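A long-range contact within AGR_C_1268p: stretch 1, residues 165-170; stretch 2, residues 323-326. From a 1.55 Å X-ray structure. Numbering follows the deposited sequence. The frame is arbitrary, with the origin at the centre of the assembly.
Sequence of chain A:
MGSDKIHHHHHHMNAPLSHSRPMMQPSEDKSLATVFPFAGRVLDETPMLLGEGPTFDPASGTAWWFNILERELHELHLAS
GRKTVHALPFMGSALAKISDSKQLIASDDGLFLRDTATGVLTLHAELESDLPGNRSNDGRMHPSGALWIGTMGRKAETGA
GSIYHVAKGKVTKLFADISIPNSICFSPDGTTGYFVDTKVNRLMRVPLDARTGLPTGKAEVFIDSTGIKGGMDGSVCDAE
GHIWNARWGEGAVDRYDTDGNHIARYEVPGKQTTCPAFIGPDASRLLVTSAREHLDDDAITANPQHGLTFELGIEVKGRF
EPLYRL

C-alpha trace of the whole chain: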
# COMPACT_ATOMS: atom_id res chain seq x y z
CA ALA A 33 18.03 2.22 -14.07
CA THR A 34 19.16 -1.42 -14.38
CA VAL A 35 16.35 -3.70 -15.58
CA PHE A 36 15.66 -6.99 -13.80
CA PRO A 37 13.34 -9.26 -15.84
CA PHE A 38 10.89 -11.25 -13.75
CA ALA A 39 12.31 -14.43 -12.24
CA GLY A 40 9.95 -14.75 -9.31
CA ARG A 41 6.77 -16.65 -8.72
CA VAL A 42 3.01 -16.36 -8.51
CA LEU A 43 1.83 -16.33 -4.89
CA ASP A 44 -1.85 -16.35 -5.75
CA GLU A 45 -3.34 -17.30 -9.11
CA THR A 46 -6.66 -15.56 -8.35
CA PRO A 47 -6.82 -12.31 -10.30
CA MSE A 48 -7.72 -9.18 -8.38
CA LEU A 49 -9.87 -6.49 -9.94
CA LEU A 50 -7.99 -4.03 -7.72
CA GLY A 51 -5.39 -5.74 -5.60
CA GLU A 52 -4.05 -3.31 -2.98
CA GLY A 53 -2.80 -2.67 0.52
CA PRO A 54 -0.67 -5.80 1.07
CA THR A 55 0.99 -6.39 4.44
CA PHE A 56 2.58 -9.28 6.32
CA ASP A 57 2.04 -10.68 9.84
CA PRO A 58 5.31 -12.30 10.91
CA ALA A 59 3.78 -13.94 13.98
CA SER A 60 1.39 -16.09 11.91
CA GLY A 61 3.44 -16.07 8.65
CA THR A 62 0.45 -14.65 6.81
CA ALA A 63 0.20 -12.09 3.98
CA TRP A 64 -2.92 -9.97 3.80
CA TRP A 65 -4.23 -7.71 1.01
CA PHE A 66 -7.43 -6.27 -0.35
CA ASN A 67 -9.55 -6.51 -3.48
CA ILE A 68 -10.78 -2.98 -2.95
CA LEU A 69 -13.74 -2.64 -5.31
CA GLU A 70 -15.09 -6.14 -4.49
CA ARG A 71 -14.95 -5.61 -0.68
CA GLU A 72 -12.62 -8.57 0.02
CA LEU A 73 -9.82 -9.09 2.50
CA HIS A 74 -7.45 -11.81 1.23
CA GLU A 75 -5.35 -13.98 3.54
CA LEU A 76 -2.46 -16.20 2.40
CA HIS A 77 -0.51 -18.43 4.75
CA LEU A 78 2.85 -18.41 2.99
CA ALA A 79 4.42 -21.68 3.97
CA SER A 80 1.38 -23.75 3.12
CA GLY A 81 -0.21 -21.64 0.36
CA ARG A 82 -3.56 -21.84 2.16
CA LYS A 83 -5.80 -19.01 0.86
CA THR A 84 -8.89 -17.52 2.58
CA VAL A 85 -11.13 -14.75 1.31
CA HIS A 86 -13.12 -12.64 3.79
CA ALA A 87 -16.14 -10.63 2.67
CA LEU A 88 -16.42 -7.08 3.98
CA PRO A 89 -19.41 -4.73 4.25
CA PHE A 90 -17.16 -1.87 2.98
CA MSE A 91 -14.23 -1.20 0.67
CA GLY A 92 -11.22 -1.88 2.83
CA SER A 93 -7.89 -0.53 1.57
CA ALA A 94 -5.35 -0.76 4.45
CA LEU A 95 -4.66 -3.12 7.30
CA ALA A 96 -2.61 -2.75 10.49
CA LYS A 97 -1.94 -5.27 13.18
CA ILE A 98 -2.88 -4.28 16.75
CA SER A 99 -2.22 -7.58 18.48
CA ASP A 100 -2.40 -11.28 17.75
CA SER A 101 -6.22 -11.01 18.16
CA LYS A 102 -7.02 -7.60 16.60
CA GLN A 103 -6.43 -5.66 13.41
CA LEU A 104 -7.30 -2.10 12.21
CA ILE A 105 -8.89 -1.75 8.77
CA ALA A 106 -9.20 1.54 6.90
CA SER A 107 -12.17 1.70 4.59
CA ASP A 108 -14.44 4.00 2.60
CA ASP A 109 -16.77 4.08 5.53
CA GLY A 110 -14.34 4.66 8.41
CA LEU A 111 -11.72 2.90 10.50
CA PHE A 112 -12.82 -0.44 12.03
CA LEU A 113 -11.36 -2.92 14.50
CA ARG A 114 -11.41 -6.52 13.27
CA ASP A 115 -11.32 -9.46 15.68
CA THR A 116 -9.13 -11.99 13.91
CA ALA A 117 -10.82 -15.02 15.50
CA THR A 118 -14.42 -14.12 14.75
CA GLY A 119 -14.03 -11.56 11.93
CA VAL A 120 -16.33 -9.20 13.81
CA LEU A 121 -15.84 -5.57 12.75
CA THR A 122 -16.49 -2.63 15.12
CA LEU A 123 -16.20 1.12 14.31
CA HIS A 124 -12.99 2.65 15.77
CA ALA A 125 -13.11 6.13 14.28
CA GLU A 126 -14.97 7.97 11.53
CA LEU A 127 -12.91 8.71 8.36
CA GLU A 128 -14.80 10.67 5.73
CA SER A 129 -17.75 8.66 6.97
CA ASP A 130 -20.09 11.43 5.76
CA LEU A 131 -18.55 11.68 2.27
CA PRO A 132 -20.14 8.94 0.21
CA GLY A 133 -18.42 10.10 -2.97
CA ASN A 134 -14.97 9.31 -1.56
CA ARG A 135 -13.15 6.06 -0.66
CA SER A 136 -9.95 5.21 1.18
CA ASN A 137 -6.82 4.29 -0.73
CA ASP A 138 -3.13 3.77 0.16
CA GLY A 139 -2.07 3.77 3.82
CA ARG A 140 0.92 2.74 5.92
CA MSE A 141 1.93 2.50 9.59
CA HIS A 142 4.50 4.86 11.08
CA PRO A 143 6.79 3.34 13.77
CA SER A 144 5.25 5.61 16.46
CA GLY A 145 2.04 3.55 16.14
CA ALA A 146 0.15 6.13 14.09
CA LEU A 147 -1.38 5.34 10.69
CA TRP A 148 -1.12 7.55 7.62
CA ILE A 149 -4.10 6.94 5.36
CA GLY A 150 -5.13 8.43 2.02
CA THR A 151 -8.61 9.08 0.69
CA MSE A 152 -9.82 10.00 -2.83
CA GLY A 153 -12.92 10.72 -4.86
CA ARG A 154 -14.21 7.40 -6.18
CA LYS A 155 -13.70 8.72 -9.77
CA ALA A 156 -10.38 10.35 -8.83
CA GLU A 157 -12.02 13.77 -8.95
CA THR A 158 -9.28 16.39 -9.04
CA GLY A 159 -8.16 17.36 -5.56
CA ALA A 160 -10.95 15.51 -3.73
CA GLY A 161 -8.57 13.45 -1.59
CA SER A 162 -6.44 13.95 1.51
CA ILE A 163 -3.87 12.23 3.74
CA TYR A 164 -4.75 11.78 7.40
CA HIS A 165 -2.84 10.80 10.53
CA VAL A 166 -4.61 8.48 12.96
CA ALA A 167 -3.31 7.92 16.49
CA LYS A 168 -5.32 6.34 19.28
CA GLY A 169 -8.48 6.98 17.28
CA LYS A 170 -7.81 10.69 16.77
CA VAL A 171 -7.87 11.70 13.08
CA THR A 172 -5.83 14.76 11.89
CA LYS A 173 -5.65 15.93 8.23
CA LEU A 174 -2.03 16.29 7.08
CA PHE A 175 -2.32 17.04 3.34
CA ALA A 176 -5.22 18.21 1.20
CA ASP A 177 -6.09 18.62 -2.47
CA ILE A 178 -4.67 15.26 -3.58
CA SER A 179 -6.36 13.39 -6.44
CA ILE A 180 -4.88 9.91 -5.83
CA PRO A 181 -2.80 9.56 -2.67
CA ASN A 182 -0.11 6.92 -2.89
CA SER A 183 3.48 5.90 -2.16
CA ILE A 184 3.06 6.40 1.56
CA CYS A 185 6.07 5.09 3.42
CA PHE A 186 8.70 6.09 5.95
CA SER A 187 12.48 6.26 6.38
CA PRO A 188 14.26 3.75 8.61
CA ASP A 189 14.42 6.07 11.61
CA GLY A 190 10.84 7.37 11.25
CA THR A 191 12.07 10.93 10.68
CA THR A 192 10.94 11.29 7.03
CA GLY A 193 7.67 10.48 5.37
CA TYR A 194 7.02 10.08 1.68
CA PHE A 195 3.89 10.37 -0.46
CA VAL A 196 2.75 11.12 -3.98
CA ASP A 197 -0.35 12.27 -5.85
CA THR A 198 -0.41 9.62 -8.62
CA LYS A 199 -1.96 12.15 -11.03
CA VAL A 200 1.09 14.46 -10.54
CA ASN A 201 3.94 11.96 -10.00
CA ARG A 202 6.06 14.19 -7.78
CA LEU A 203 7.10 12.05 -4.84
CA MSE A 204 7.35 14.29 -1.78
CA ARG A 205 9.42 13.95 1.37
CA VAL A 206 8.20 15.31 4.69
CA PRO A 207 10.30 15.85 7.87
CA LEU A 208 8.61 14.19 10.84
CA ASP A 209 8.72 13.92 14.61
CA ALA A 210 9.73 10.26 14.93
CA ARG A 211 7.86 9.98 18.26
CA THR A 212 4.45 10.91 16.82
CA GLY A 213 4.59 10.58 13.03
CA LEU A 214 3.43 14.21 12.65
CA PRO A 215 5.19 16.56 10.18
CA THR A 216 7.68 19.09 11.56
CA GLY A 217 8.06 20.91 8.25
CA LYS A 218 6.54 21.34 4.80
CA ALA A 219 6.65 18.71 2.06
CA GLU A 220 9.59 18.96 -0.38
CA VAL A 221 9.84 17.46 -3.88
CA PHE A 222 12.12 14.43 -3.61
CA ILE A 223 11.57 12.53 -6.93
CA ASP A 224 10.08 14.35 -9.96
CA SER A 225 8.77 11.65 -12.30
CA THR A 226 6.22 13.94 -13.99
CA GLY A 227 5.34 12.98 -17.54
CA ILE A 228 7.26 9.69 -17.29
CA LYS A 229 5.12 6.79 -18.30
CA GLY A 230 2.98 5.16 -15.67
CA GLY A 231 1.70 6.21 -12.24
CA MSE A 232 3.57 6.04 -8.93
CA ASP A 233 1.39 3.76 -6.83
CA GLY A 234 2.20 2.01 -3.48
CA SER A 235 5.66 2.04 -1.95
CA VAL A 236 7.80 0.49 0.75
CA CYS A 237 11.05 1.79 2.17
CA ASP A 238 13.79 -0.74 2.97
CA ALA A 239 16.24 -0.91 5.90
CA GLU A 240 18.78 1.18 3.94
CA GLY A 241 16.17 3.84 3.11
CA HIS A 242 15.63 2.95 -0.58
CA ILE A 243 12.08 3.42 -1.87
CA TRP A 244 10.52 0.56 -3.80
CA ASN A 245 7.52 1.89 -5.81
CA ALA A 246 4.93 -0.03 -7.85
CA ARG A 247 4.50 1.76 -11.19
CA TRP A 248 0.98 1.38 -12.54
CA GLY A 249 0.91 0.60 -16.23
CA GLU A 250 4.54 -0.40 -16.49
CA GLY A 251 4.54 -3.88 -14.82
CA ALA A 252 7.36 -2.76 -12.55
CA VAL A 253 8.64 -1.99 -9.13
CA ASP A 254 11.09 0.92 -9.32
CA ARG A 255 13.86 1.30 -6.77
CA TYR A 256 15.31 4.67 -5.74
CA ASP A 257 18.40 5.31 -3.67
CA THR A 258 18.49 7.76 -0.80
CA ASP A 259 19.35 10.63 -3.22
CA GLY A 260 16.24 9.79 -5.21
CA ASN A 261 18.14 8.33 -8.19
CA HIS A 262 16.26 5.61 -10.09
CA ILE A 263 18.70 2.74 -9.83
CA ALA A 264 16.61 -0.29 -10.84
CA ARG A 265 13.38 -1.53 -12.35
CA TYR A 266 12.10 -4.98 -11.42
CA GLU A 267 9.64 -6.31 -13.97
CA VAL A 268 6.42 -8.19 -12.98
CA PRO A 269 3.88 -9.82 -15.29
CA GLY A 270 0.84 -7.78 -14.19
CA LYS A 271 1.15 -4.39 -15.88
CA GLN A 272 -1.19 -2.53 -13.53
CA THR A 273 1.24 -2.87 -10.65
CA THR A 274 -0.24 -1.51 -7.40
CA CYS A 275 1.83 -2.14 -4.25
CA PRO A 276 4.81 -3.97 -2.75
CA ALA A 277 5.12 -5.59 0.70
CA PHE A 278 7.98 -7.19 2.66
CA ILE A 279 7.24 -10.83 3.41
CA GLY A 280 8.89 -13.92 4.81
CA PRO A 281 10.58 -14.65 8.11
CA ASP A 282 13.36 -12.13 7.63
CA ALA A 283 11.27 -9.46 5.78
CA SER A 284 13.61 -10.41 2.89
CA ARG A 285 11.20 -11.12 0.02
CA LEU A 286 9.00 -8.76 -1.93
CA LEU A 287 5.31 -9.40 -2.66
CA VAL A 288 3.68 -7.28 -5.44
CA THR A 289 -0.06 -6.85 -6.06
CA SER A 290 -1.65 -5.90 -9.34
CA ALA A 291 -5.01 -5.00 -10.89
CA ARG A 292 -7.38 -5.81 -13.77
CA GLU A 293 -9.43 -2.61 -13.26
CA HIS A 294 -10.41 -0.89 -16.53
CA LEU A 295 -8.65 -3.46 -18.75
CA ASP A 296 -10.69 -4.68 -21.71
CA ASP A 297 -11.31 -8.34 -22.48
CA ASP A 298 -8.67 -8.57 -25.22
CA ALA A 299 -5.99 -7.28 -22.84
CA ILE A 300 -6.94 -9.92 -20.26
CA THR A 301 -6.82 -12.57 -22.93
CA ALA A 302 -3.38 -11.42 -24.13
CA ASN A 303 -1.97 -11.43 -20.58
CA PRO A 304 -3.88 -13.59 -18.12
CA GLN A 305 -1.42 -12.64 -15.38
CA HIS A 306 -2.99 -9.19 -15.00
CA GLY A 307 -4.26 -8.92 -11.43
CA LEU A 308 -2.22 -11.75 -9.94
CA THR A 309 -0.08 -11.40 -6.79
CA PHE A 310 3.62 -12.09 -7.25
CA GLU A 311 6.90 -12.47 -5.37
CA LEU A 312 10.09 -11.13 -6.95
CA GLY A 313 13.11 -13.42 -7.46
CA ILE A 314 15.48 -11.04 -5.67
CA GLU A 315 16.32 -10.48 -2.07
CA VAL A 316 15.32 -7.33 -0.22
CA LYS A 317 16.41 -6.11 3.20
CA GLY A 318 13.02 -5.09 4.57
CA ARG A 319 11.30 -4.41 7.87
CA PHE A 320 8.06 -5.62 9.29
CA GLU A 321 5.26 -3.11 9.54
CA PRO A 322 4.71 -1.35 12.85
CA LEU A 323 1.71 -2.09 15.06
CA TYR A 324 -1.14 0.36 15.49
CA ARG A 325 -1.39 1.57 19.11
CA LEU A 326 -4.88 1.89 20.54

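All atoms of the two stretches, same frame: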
# COMPACT_ATOMS: atom_id res chain seq x y z
N HIS A 165 -3.59 11.46 9.47
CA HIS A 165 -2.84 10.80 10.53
C HIS A 165 -3.84 10.34 11.55
O HIS A 165 -4.74 11.11 11.92
CB HIS A 165 -1.93 11.87 11.12
CG HIS A 165 -1.14 11.48 12.32
ND1 HIS A 165 -1.64 11.56 13.60
CD2 HIS A 165 0.17 11.17 12.45
CE1 HIS A 165 -0.68 11.25 14.47
NE2 HIS A 165 0.43 11.01 13.79
N VAL A 166 -3.70 9.08 11.96
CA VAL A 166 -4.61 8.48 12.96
C VAL A 166 -3.77 7.92 14.11
O VAL A 166 -2.92 7.06 13.90
CB VAL A 166 -5.46 7.39 12.36
CG1 VAL A 166 -6.52 6.99 13.37
CG2 VAL A 166 -6.11 7.84 11.03
N ALA A 167 -3.99 8.43 15.31
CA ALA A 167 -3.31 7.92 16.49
C ALA A 167 -4.29 7.82 17.63
O ALA A 167 -4.94 8.81 17.98
CB ALA A 167 -2.21 8.80 16.85
N LYS A 168 -4.44 6.61 18.16
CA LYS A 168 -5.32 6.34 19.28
C LYS A 168 -6.71 6.85 18.98
O LYS A 168 -7.37 7.46 19.83
CB LYS A 168 -4.78 6.96 20.58
CG LYS A 168 -3.38 6.50 20.90
CD LYS A 168 -2.90 6.99 22.25
CE LYS A 168 -1.65 6.24 22.68
NZ LYS A 168 -0.47 6.51 21.78
N GLY A 169 -7.13 6.66 17.73
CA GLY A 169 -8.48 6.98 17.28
C GLY A 169 -8.74 8.43 16.94
O GLY A 169 -9.85 8.77 16.56
N LYS A 170 -7.73 9.29 17.09
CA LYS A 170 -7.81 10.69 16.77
C LYS A 170 -7.32 10.91 15.33
O LYS A 170 -6.19 10.58 14.98
CB LYS A 170 -6.98 11.52 17.71
CG LYS A 170 -7.19 13.03 17.49
CD LYS A 170 -6.35 13.83 18.46
CE LYS A 170 -6.37 15.31 18.12
NZ LYS A 170 -5.87 16.13 19.27
N LEU A 323 3.05 -1.84 14.52
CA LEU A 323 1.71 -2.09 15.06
C LEU A 323 0.99 -0.77 15.33
O LEU A 323 1.61 0.21 15.79
CB LEU A 323 1.78 -2.87 16.36
CG LEU A 323 2.36 -4.26 16.40
CD1 LEU A 323 1.91 -4.96 17.69
CD2 LEU A 323 1.97 -5.03 15.24
N TYR A 324 -0.31 -0.75 15.09
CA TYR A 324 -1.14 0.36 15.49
C TYR A 324 -1.40 0.31 16.99
O TYR A 324 -1.82 -0.72 17.51
CB TYR A 324 -2.46 0.35 14.76
CG TYR A 324 -3.40 1.49 15.11
CD1 TYR A 324 -3.19 2.79 14.64
CD2 TYR A 324 -4.51 1.28 15.94
CE1 TYR A 324 -4.06 3.82 14.97
CE2 TYR A 324 -5.39 2.29 16.24
CZ TYR A 324 -5.17 3.57 15.77
OH TYR A 324 -6.03 4.59 16.03
N ARG A 325 -1.16 1.44 17.66
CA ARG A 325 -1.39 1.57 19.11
C ARG A 325 -2.75 2.17 19.42
O ARG A 325 -3.04 3.30 19.08
CB ARG A 325 -0.23 2.39 19.73
CG ARG A 325 1.12 1.70 19.52
CD ARG A 325 2.38 2.46 20.01
NE ARG A 325 2.39 2.68 21.44
CZ ARG A 325 2.93 1.85 22.34
NH1 ARG A 325 3.53 0.72 21.98
NH2 ARG A 325 2.88 2.17 23.62
N LEU A 326 -3.58 1.41 20.11
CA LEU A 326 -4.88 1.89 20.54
C LEU A 326 -4.76 2.97 21.61
O LEU A 326 -3.75 3.06 22.33
CB LEU A 326 -5.69 0.74 21.13
CG LEU A 326 -6.28 -0.28 20.17
CD1 LEU A 326 -6.87 -1.49 20.95
CD2 LEU A 326 -7.34 0.37 19.30
OXT LEU A 326 -5.70 3.77 21.78
O HOH W 1 -1.87 5.09 17.61
O HOH W 2 1.63 4.76 23.91

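A tight hairpin turn meets the C-terminal tail here, and one tyrosine makes the direct hydrogen bond. Ala167 to Lys170 form a type I' turn, closed by paired backbone hydrogen bonds: Ala167 N to Lys170 O, 3.1 Å, and Lys170 N to Ala167 O, 3.0 Å. The NH of Gly169 takes no part in that pairing and donates across the contact to the hydroxyl of Tyr324 (Gly169 N to Tyr324 OH, 2.9 Å).

Tyr324 can reach that donor because its chi1 is t (180°), with chi2 at 75°. Its CA-to-CB bond points sideways to the turn, but the ring brings the hydroxyl nearer, to Gly169 N. Val166 O and Gly169 N lie at the ring edge, Val166 O 3.6 Å from Tyr324 CE1. Val166, also t, lays CG1 4.3 Å from Tyr324 CE1, so a buried beta-branched strand residue packs against a buried aromatic whose polar tip is satisfied.

Glycine suits position 169: its phi of 82° is a value that favours glycine by itself. Lys168, also at positive phi (54°), points its CA-to-CB bond away overall, yet CB lies 3.5 Å from Leu326 OXT and CG 3.7 Å from Arg325 O. Its chi1 m, then t, t, p, runs the aliphatic chain past the tail and carries NZ on toward water 2; Lys168 is exposed and also touches a crystal neighbour.

Water completes the outer part. Water 1 accepts from Lys168 N (3.0 Å) and donates to Arg325 O (2.6 Å), bridging the two backbones. Arg325, m, t, p with chi4 at 91°, holds NH2 2.9 Å from water 2, which accepts from it and, weakly, from Lys168 NZ at 3.5 Å, so two cationic side chains share a solvent molecule.

The rule is economical: 245 Å² buried in total, anchored by one direct hydrogen bond, with long side chains and waters at the exposed margin.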